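Local coordinates for GCN5-related N-acetyltransferase (Sphaerobacter thermophilus, PDB 3TT2), which probably transfers acyl groups, most likely acetyl, as a member of the GCN5-related N-acetyltransferase family, at residues A[240-249]-A[275-286]. Numbering follows the deposited sequence.
Sequences GQETAGKGWI and YYRRGVREVELS
I249 N bonds to E284 O (3.1 Å) and G247 N to E282 O (2.8 Å), zipping together the two parallel strands of a GNAT beta-alpha-beta unit, strand 246-254, helix 263-278 and strand 282-290. The helix covers the tight side. There I249 lays CD1 against V283 CG1; F272 of the helix touches both residues, and L268 touches I249. Y275, at the helix's last turn, sends its ring past G247, which has no side chain to block it, and its OH donates to Q241 O (2.7 Å). That carbonyl also accepts W248 N of its own hairpin, from the opposite face of its plane.

The other side is looser and charged. K246 bends at chi3 (64°), and NZ makes salt bridges to E282 OE1 and E284 OE2, the hydrogen bonds within them weak at 3.3 Å; E284 OE2 also pairs with K307. W248 CG lies anti to the backbone N (chi1 -178°), which carries the indole across to the neighbouring strand. Its six-membered ring takes L285 CA over one face, 3.8 Å from the centroid, while CZ2 and CH2 meet S286 CB. Replacing W248 with an alanine would probably uncover the backbone at L285 and leave S286 CB without its aromatic neighbour. W248 CE3 sits 3.4 Å from E284 O.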
loop_
_atom_site.group_PDB
_atom_site.type_symbol
_atom_site.label_atom_id
_atom_site.label_comp_id
_atom_site.label_asym_id
_atom_site.label_seq_id
_atom_site.Cartn_x
_atom_site.Cartn_y
_atom_site.Cartn_z
ATOM N N GLY A 240 -8.784 -8.128 7.955
ATOM C CA GLY A 240 -9.042 -8.192 6.536
ATOM C C GLY A 240 -10.159 -7.246 6.172
ATOM O O GLY A 240 -10.924 -6.760 7.021
ATOM N N GLN A 241 -10.235 -6.962 4.886
ATOM C CA GLN A 241 -11.341 -6.204 4.347
ATOM C C GLN A 241 -11.663 -6.766 2.975
ATOM O O GLN A 241 -10.868 -7.504 2.402
ATOM C CB GLN A 241 -10.966 -4.733 4.249
ATOM C CG GLN A 241 -9.775 -4.521 3.376
ATOM C CD GLN A 241 -9.383 -3.079 3.268
ATOM O OE1 GLN A 241 -8.706 -2.538 4.144
ATOM N NE2 GLN A 241 -9.795 -2.441 2.179
ATOM N N GLU A 242 -12.835 -6.426 2.456
ATOM C CA GLU A 242 -13.225 -6.826 1.107
ATOM C C GLU A 242 -13.524 -5.607 0.239
ATOM O O GLU A 242 -14.401 -4.806 0.542
ATOM C CB GLU A 242 -14.444 -7.736 1.151
ATOM C CG GLU A 242 -14.704 -8.424 -0.150
ATOM C CD GLU A 242 -16.175 -8.681 -0.413
ATOM O OE1 GLU A 242 -16.799 -9.466 0.344
ATOM O OE2 GLU A 242 -16.700 -8.103 -1.395
ATOM N N THR A 243 -12.796 -5.452 -0.851
ATOM C CA THR A 243 -13.097 -4.359 -1.763
ATOM C C THR A 243 -13.288 -4.876 -3.181
ATOM O O THR A 243 -12.401 -5.526 -3.731
ATOM C CB THR A 243 -11.998 -3.288 -1.752
ATOM O OG1 THR A 243 -11.916 -2.701 -0.449
ATOM C CG2 THR A 243 -12.311 -2.205 -2.762
ATOM N N ALA A 244 -14.448 -4.596 -3.758
ATOM C CA ALA A 244 -14.722 -4.972 -5.136
ATOM C C ALA A 244 -14.523 -6.464 -5.360
ATOM O O ALA A 244 -13.922 -6.875 -6.356
ATOM C CB ALA A 244 -13.830 -4.176 -6.085
ATOM N N GLY A 245 -15.003 -7.270 -4.420
ATOM C CA GLY A 245 -14.899 -8.715 -4.534
ATOM C C GLY A 245 -13.494 -9.285 -4.441
ATOM O O GLY A 245 -13.266 -10.440 -4.820
ATOM N N LYS A 246 -12.549 -8.473 -3.961
ATOM C CA LYS A 246 -11.187 -8.941 -3.689
ATOM C C LYS A 246 -10.909 -8.682 -2.237
ATOM O O LYS A 246 -11.439 -7.728 -1.667
ATOM C CB LYS A 246 -10.132 -8.240 -4.552
ATOM C CG LYS A 246 -10.247 -8.538 -6.018
ATOM C CD LYS A 246 -9.044 -8.025 -6.775
ATOM C CE LYS A 246 -7.762 -8.732 -6.338
ATOM N NZ LYS A 246 -6.691 -8.651 -7.394
ATOM N N GLY A 247 -10.143 -9.566 -1.614
ATOM C CA GLY A 247 -9.741 -9.339 -0.235
ATOM C C GLY A 247 -8.454 -8.549 -0.087
ATOM O O GLY A 247 -7.538 -8.670 -0.897
ATOM N N TRP A 248 -8.360 -7.762 0.972
ATOM C CA TRP A 248 -7.091 -7.141 1.294
ATOM C C TRP A 248 -6.875 -7.264 2.776
ATOM O O TRP A 248 -7.761 -6.945 3.576
ATOM C CB TRP A 248 -7.029 -5.670 0.873
ATOM C CG TRP A 248 -5.671 -5.044 1.181
ATOM C CD1 TRP A 248 -5.346 -4.279 2.264
ATOM C CD2 TRP A 248 -4.464 -5.171 0.406
ATOM N NE1 TRP A 248 -4.021 -3.913 2.205
ATOM C CE2 TRP A 248 -3.455 -4.451 1.080
ATOM C CE3 TRP A 248 -4.139 -5.830 -0.787
ATOM C CZ2 TRP A 248 -2.147 -4.357 0.592
ATOM C CZ3 TRP A 248 -2.838 -5.737 -1.272
ATOM C CH2 TRP A 248 -1.858 -5.003 -0.583
ATOM N N ILE A 249 -5.696 -7.739 3.141
ATOM C CA ILE A 249 -5.349 -7.853 4.545
ATOM C C ILE A 249 -4.341 -6.778 4.883
ATOM O O ILE A 249 -3.191 -6.818 4.439
ATOM C CB ILE A 249 -4.802 -9.262 4.888
ATOM C CG1 ILE A 249 -5.836 -10.316 4.536
ATOM C CG2 ILE A 249 -4.477 -9.384 6.353
ATOM C CD1 ILE A 249 -5.315 -11.691 4.677
ATOM N N TYR A 275 -12.806 -15.976 4.003
ATOM C CA TYR A 275 -12.902 -15.477 2.639
ATOM C C TYR A 275 -13.387 -16.575 1.726
ATOM O O TYR A 275 -14.213 -16.344 0.828
ATOM C CB TYR A 275 -11.540 -15.017 2.124
ATOM C CG TYR A 275 -11.143 -13.616 2.502
ATOM C CD1 TYR A 275 -11.852 -12.520 2.037
ATOM C CD2 TYR A 275 -10.032 -13.390 3.291
ATOM C CE1 TYR A 275 -11.476 -11.225 2.382
ATOM C CE2 TYR A 275 -9.654 -12.119 3.643
ATOM C CZ TYR A 275 -10.377 -11.035 3.195
ATOM O OH TYR A 275 -9.972 -9.767 3.546
ATOM N N TYR A 276 -12.842 -17.767 1.932
ATOM C CA TYR A 276 -13.163 -18.856 1.039
ATOM C C TYR A 276 -14.626 -19.195 1.171
ATOM O O TYR A 276 -15.324 -19.338 0.185
ATOM C CB TYR A 276 -12.327 -20.096 1.301
ATOM C CG TYR A 276 -12.813 -21.275 0.486
ATOM C CD1 TYR A 276 -12.496 -21.387 -0.879
ATOM C CD2 TYR A 276 -13.615 -22.268 1.060
ATOM C CE1 TYR A 276 -12.960 -22.463 -1.642
ATOM C CE2 TYR A 276 -14.080 -23.346 0.302
ATOM C CZ TYR A 276 -13.745 -23.429 -1.040
ATOM O OH TYR A 276 -14.192 -24.477 -1.780
ATOM N N ARG A 277 -15.114 -19.308 2.393
ATOM C CA ARG A 277 -16.473 -19.792 2.511
ATOM C C ARG A 277 -17.489 -18.659 2.322
ATOM O O ARG A 277 -18.692 -18.870 2.277
ATOM C CB ARG A 277 -16.642 -20.687 3.751
ATOM C CG ARG A 277 -17.002 -20.023 5.030
ATOM C CD ARG A 277 -16.804 -21.048 6.144
ATOM N NE ARG A 277 -15.414 -21.094 6.602
ATOM C CZ ARG A 277 -14.929 -20.343 7.588
ATOM N NH1 ARG A 277 -15.720 -19.492 8.246
ATOM N NH2 ARG A 277 -13.653 -20.447 7.922
ATOM N N ARG A 278 -16.953 -17.459 2.165
ATOM C CA ARG A 278 -17.677 -16.277 1.693
ATOM C C ARG A 278 -17.745 -16.162 0.158
ATOM O O ARG A 278 -18.561 -15.413 -0.401
ATOM C CB ARG A 278 -16.925 -15.073 2.219
ATOM C CG ARG A 278 -17.561 -13.772 2.041
ATOM C CD ARG A 278 -17.408 -13.067 3.350
ATOM N NE ARG A 278 -17.237 -11.634 3.185
ATOM C CZ ARG A 278 -17.170 -10.784 4.200
ATOM N NH1 ARG A 278 -17.274 -11.222 5.453
ATOM N NH2 ARG A 278 -17.004 -9.496 3.961
ATOM N N GLY A 279 -16.860 -16.887 -0.519
ATOM C CA GLY A 279 -16.788 -16.872 -1.969
ATOM C C GLY A 279 -15.832 -15.858 -2.586
ATOM O O GLY A 279 -15.892 -15.588 -3.799
ATOM N N VAL A 280 -14.946 -15.277 -1.774
ATOM C CA VAL A 280 -13.960 -14.343 -2.331
ATOM C C VAL A 280 -12.798 -15.116 -2.937
ATOM O O VAL A 280 -12.155 -15.915 -2.261
ATOM C CB VAL A 280 -13.443 -13.344 -1.300
ATOM C CG1 VAL A 280 -12.270 -12.596 -1.854
ATOM C CG2 VAL A 280 -14.541 -12.377 -0.916
ATOM N N ARG A 281 -12.540 -14.895 -4.220
ATOM C CA ARG A 281 -11.570 -15.718 -4.914
ATOM C C ARG A 281 -10.139 -15.307 -4.615
ATOM O O ARG A 281 -9.281 -16.156 -4.402
ATOM C CB ARG A 281 -11.832 -15.717 -6.418
ATOM C CG ARG A 281 -10.846 -16.547 -7.186
ATOM C CD ARG A 281 -11.501 -17.228 -8.347
ATOM N NE ARG A 281 -10.579 -18.134 -9.033
ATOM C CZ ARG A 281 -9.811 -17.770 -10.052
ATOM N NH1 ARG A 281 -9.853 -16.517 -10.491
ATOM N NH2 ARG A 281 -9.012 -18.658 -10.639
ATOM N N GLU A 282 -9.888 -14.005 -4.587
ATOM C CA GLU A 282 -8.528 -13.532 -4.458
ATOM C C GLU A 282 -8.332 -12.651 -3.245
ATOM O O GLU A 282 -9.103 -11.721 -3.000
ATOM C CB GLU A 282 -8.085 -12.795 -5.718
ATOM C CG GLU A 282 -8.012 -13.695 -6.928
ATOM C CD GLU A 282 -7.824 -12.940 -8.238
ATOM O OE1 GLU A 282 -7.661 -11.695 -8.207
ATOM O OE2 GLU A 282 -7.838 -13.605 -9.305
ATOM N N VAL A 283 -7.287 -12.979 -2.489
ATOM C CA VAL A 283 -6.804 -12.173 -1.373
ATOM C C VAL A 283 -5.339 -11.772 -1.591
ATOM O O VAL A 283 -4.517 -12.538 -2.108
ATOM C CB VAL A 283 -6.936 -12.916 -0.045
ATOM C CG1 VAL A 283 -6.548 -11.996 1.103
ATOM C CG2 VAL A 283 -8.367 -13.434 0.125
ATOM N N GLU A 284 -5.035 -10.542 -1.219
ATOM C CA GLU A 284 -3.702 -10.021 -1.355
ATOM C C GLU A 284 -3.345 -9.319 -0.074
ATOM O O GLU A 284 -4.216 -8.925 0.697
ATOM C CB GLU A 284 -3.629 -9.018 -2.505
ATOM C CG GLU A 284 -3.792 -9.638 -3.875
ATOM C CD GLU A 284 -3.874 -8.608 -4.978
ATOM O OE1 GLU A 284 -4.209 -7.439 -4.686
ATOM O OE2 GLU A 284 -3.613 -8.975 -6.141
ATOM N N LEU A 285 -2.048 -9.172 0.144
ATOM C CA LEU A 285 -1.536 -8.301 1.176
ATOM C C LEU A 285 -0.132 -7.876 0.800
ATOM O O LEU A 285 0.415 -8.276 -0.228
ATOM C CB LEU A 285 -1.555 -8.985 2.542
ATOM C CG LEU A 285 -0.767 -10.279 2.731
ATOM C CD1 LEU A 285 0.703 -10.013 2.990
ATOM C CD2 LEU A 285 -1.352 -11.073 3.870
ATOM N N SER A 286 0.459 -7.083 1.672
ATOM C CA SER A 286 1.704 -6.441 1.354
ATOM C C SER A 286 2.670 -6.560 2.538
ATOM O O SER A 286 2.280 -6.371 3.692
ATOM C CB SER A 286 1.404 -4.988 1.014
ATOM O OG SER A 286 2.581 -4.291 0.718
#